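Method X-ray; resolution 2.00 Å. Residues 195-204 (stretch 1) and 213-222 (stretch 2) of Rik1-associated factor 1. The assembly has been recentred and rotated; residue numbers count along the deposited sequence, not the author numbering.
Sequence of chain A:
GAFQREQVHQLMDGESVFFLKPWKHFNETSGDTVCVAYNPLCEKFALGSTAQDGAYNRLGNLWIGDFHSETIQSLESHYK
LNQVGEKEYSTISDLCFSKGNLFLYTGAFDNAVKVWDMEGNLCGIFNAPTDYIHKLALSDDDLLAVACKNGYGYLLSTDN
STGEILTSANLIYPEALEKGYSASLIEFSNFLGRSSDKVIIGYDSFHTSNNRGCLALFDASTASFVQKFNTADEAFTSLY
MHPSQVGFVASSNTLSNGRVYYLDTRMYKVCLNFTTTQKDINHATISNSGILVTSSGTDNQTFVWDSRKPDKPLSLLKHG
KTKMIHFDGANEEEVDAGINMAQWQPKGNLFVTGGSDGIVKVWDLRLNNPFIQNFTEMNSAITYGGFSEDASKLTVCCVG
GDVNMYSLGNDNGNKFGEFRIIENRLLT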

# COMPACT_ATOMS: atom_id res chain seq x y z
N SER A 195 12.00 -2.47 20.97
CA SER A 195 10.94 -3.14 21.72
C SER A 195 10.57 -4.46 21.03
O SER A 195 11.13 -4.79 19.98
N SER A 196 9.63 -5.22 21.60
CA SER A 196 9.15 -6.45 20.94
C SER A 196 8.13 -6.11 19.82
O SER A 196 7.53 -5.02 19.81
N ASP A 197 7.94 -7.04 18.89
CA ASP A 197 7.03 -6.82 17.75
C ASP A 197 5.56 -6.78 18.14
O ASP A 197 5.06 -7.67 18.83
N LYS A 198 4.85 -5.74 17.69
CA LYS A 198 3.40 -5.68 17.84
C LYS A 198 2.80 -5.55 16.43
O LYS A 198 3.51 -5.17 15.49
N VAL A 199 1.51 -5.85 16.30
CA VAL A 199 0.82 -5.85 15.02
C VAL A 199 -0.36 -4.91 15.20
O VAL A 199 -1.18 -5.09 16.10
N ILE A 200 -0.41 -3.89 14.35
CA ILE A 200 -1.51 -2.94 14.36
C ILE A 200 -2.50 -3.40 13.29
O ILE A 200 -2.11 -3.68 12.16
N ILE A 201 -3.77 -3.48 13.63
CA ILE A 201 -4.78 -3.82 12.63
C ILE A 201 -5.89 -2.76 12.55
O ILE A 201 -6.48 -2.37 13.56
N GLY A 202 -6.22 -2.37 11.33
CA GLY A 202 -7.26 -1.38 11.13
C GLY A 202 -8.46 -2.08 10.56
O GLY A 202 -8.31 -2.91 9.66
N TYR A 203 -9.65 -1.75 11.08
CA TYR A 203 -10.88 -2.39 10.64
C TYR A 203 -11.83 -1.40 9.94
O TYR A 203 -11.85 -0.20 10.27
N ASP A 204 -12.60 -1.90 8.99
CA ASP A 204 -13.65 -1.10 8.38
C ASP A 204 -14.89 -1.98 8.22
O ASP A 204 -14.89 -3.11 8.66
N GLY A 213 -15.79 0.77 12.20
CA GLY A 213 -14.54 0.04 12.22
C GLY A 213 -13.84 0.39 13.52
O GLY A 213 -14.46 0.90 14.48
N CYS A 214 -12.54 0.14 13.55
CA CYS A 214 -11.72 0.46 14.72
C CYS A 214 -10.24 0.16 14.44
O CYS A 214 -9.89 -0.34 13.37
N LEU A 215 -9.39 0.50 15.41
CA LEU A 215 -7.96 0.28 15.31
C LEU A 215 -7.51 -0.49 16.57
O LEU A 215 -7.80 -0.06 17.70
N ALA A 216 -6.87 -1.65 16.39
CA ALA A 216 -6.47 -2.50 17.51
C ALA A 216 -4.99 -2.89 17.48
O ALA A 216 -4.32 -2.77 16.44
N LEU A 217 -4.48 -3.35 18.62
CA LEU A 217 -3.09 -3.77 18.70
C LEU A 217 -2.99 -5.21 19.16
O LEU A 217 -3.76 -5.64 20.04
N PHE A 218 -2.04 -5.96 18.60
CA PHE A 218 -1.78 -7.35 18.99
C PHE A 218 -0.29 -7.54 19.33
O PHE A 218 0.58 -6.84 18.80
N ASP A 219 0.02 -8.49 20.21
CA ASP A 219 1.41 -8.88 20.44
C ASP A 219 1.79 -9.97 19.44
O ASP A 219 1.07 -10.97 19.31
N ALA A 220 2.89 -9.81 18.71
CA ALA A 220 3.20 -10.78 17.65
C ALA A 220 3.77 -12.11 18.16
O ALA A 220 3.48 -13.13 17.57
N SER A 221 4.58 -12.12 19.20
CA SER A 221 5.15 -13.40 19.63
C SER A 221 4.09 -14.30 20.32
O SER A 221 4.16 -15.53 20.22
N THR A 222 3.10 -13.70 20.99
CA THR A 222 2.01 -14.49 21.54
C THR A 222 0.77 -14.50 20.64
O THR A 222 -0.17 -15.25 20.88

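The most distinctive feature of this antiparallel pair lies at one end, where the charged side chain of Asp219 ties both strands and the following turn together. Its t rotamer (chi1 179°) brings OD1 within 2.9 Å of Lys198 NZ, a salt bridge reached by a lysine that leaves its backbone through two m torsions and then extends through two t torsions. The other oxygen, Asp219 OD2, accepts hydrogen bonds from Thr222 N at 3.0 Å and Thr222 OG1 at 2.7 Å. A single water completes the arrangement: it donates to Asp197 O (2.6 Å) and Asp219 OD1 (2.8 Å) and accepts from Ser221 N (2.9 Å). Asp197 O also receives Ala220 N at 3.1 Å, so the backbone ladder continues just past the strands.

Beyond this polar end, the pair illustrates how alternation sorts side chains onto two faces. Lys198 and Asp219 share theirs with Ile200, Leu217 and Leu215. Both leucines adopt t,p rotamers, which bring their ends closer to the opposing strand: Leu217 CD1 lies 3.6 Å from Ile200 CG1, and Leu215 CD1 lies 3.8 Å from Ile200 CG2. Gly202 has no side chain, and Leu215 CD1 approaches its CA directly, at 3.7 Å.

The other face is richer in aromatic groups. Tyr203 and Phe218, both m at chi1, reach along the sheet as well as across it. Ile201 (m,t) places CD1 3.6 Å from Phe218 CE1, while Tyr203 OH approaches the same CE1 at 3.7 Å, near the plane of the phenyl ring. Ala216 CB sits at the tyrosine edge, 3.9 Å from Tyr203 CE1. Cys214, in the p rotamer, sets SG 3.5 Å from Tyr203 CD1, oblique to the ring. Val199, a t rotamer, closes the row with CG2 3.8 Å from Ala220 CB.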

# COMPACT_ATOMS: atom_id res chain seq x y z
CB SER A 195 9.71 -2.22 21.83
OG SER A 195 8.77 -2.72 22.77
CB SER A 196 8.51 -7.41 21.94
OG SER A 196 7.41 -6.81 22.60
CB ASP A 197 7.22 -7.90 16.69
CG ASP A 197 8.45 -7.66 15.82
OD1 ASP A 197 9.30 -6.84 16.20
OD2 ASP A 197 8.56 -8.31 14.75
CB LYS A 198 2.98 -4.48 18.70
CG LYS A 198 3.69 -4.34 20.06
CD LYS A 198 3.34 -5.51 20.99
CE LYS A 198 4.12 -5.46 22.31
NZ LYS A 198 3.48 -6.29 23.39
CB VAL A 199 0.29 -7.25 14.67
CG1 VAL A 199 -0.44 -7.24 13.32
CG2 VAL A 199 1.45 -8.25 14.69
CB ILE A 200 -0.99 -1.52 14.00
CG1 ILE A 200 0.12 -1.08 14.98
CG2 ILE A 200 -2.13 -0.52 13.96
CD1 ILE A 200 1.10 0.00 14.33
CB ILE A 201 -5.46 -5.14 12.94
CG1 ILE A 201 -4.43 -6.26 13.06
CG2 ILE A 201 -6.50 -5.49 11.85
CD1 ILE A 201 -5.05 -7.63 13.17
CB TYR A 203 -11.62 -3.03 11.84
CG TYR A 203 -10.83 -4.11 12.56
CD1 TYR A 203 -9.86 -3.78 13.51
CD2 TYR A 203 -11.09 -5.46 12.34
CE1 TYR A 203 -9.14 -4.78 14.20
CE2 TYR A 203 -10.36 -6.46 13.01
CZ TYR A 203 -9.41 -6.11 13.94
OH TYR A 203 -8.71 -7.10 14.61
CB ASP A 204 -13.19 -0.48 7.05
CG ASP A 204 -12.73 -1.53 6.02
OD1 ASP A 204 -13.02 -2.74 6.18
OD2 ASP A 204 -12.11 -1.12 5.01
CB CYS A 214 -12.19 -0.35 15.93
SG CYS A 214 -12.06 -2.13 15.69
CB LEU A 215 -7.24 1.64 15.18
CG LEU A 215 -5.75 1.58 14.85
CD1 LEU A 215 -5.57 1.08 13.39
CD2 LEU A 215 -5.12 2.93 15.07
CB ALA A 216 -7.31 -3.77 17.55
CB LEU A 217 -2.35 -2.89 19.69
CG LEU A 217 -0.82 -2.96 19.67
CD1 LEU A 217 -0.22 -2.33 18.37
CD2 LEU A 217 -0.24 -2.29 20.94
CB PHE A 218 -2.17 -8.29 17.85
CG PHE A 218 -3.65 -8.44 17.63
CD1 PHE A 218 -4.36 -7.49 16.90
CD2 PHE A 218 -4.33 -9.54 18.13
CE1 PHE A 218 -5.73 -7.63 16.69
CE2 PHE A 218 -5.69 -9.69 17.93
CZ PHE A 218 -6.40 -8.74 17.22
CB ASP A 219 1.60 -9.39 21.88
CG ASP A 219 3.02 -9.82 22.15
OD1 ASP A 219 3.90 -8.93 22.19
OD2 ASP A 219 3.26 -11.04 22.26
CB ALA A 220 4.15 -10.19 16.59
CB SER A 221 6.39 -13.22 20.50
OG SER A 221 6.16 -12.33 21.56
CB THR A 222 1.59 -14.02 22.95
OG1 THR A 222 1.15 -12.65 22.91
CG2 THR A 222 2.76 -14.15 23.93
O HOH W 1 5.77 -9.68 20.31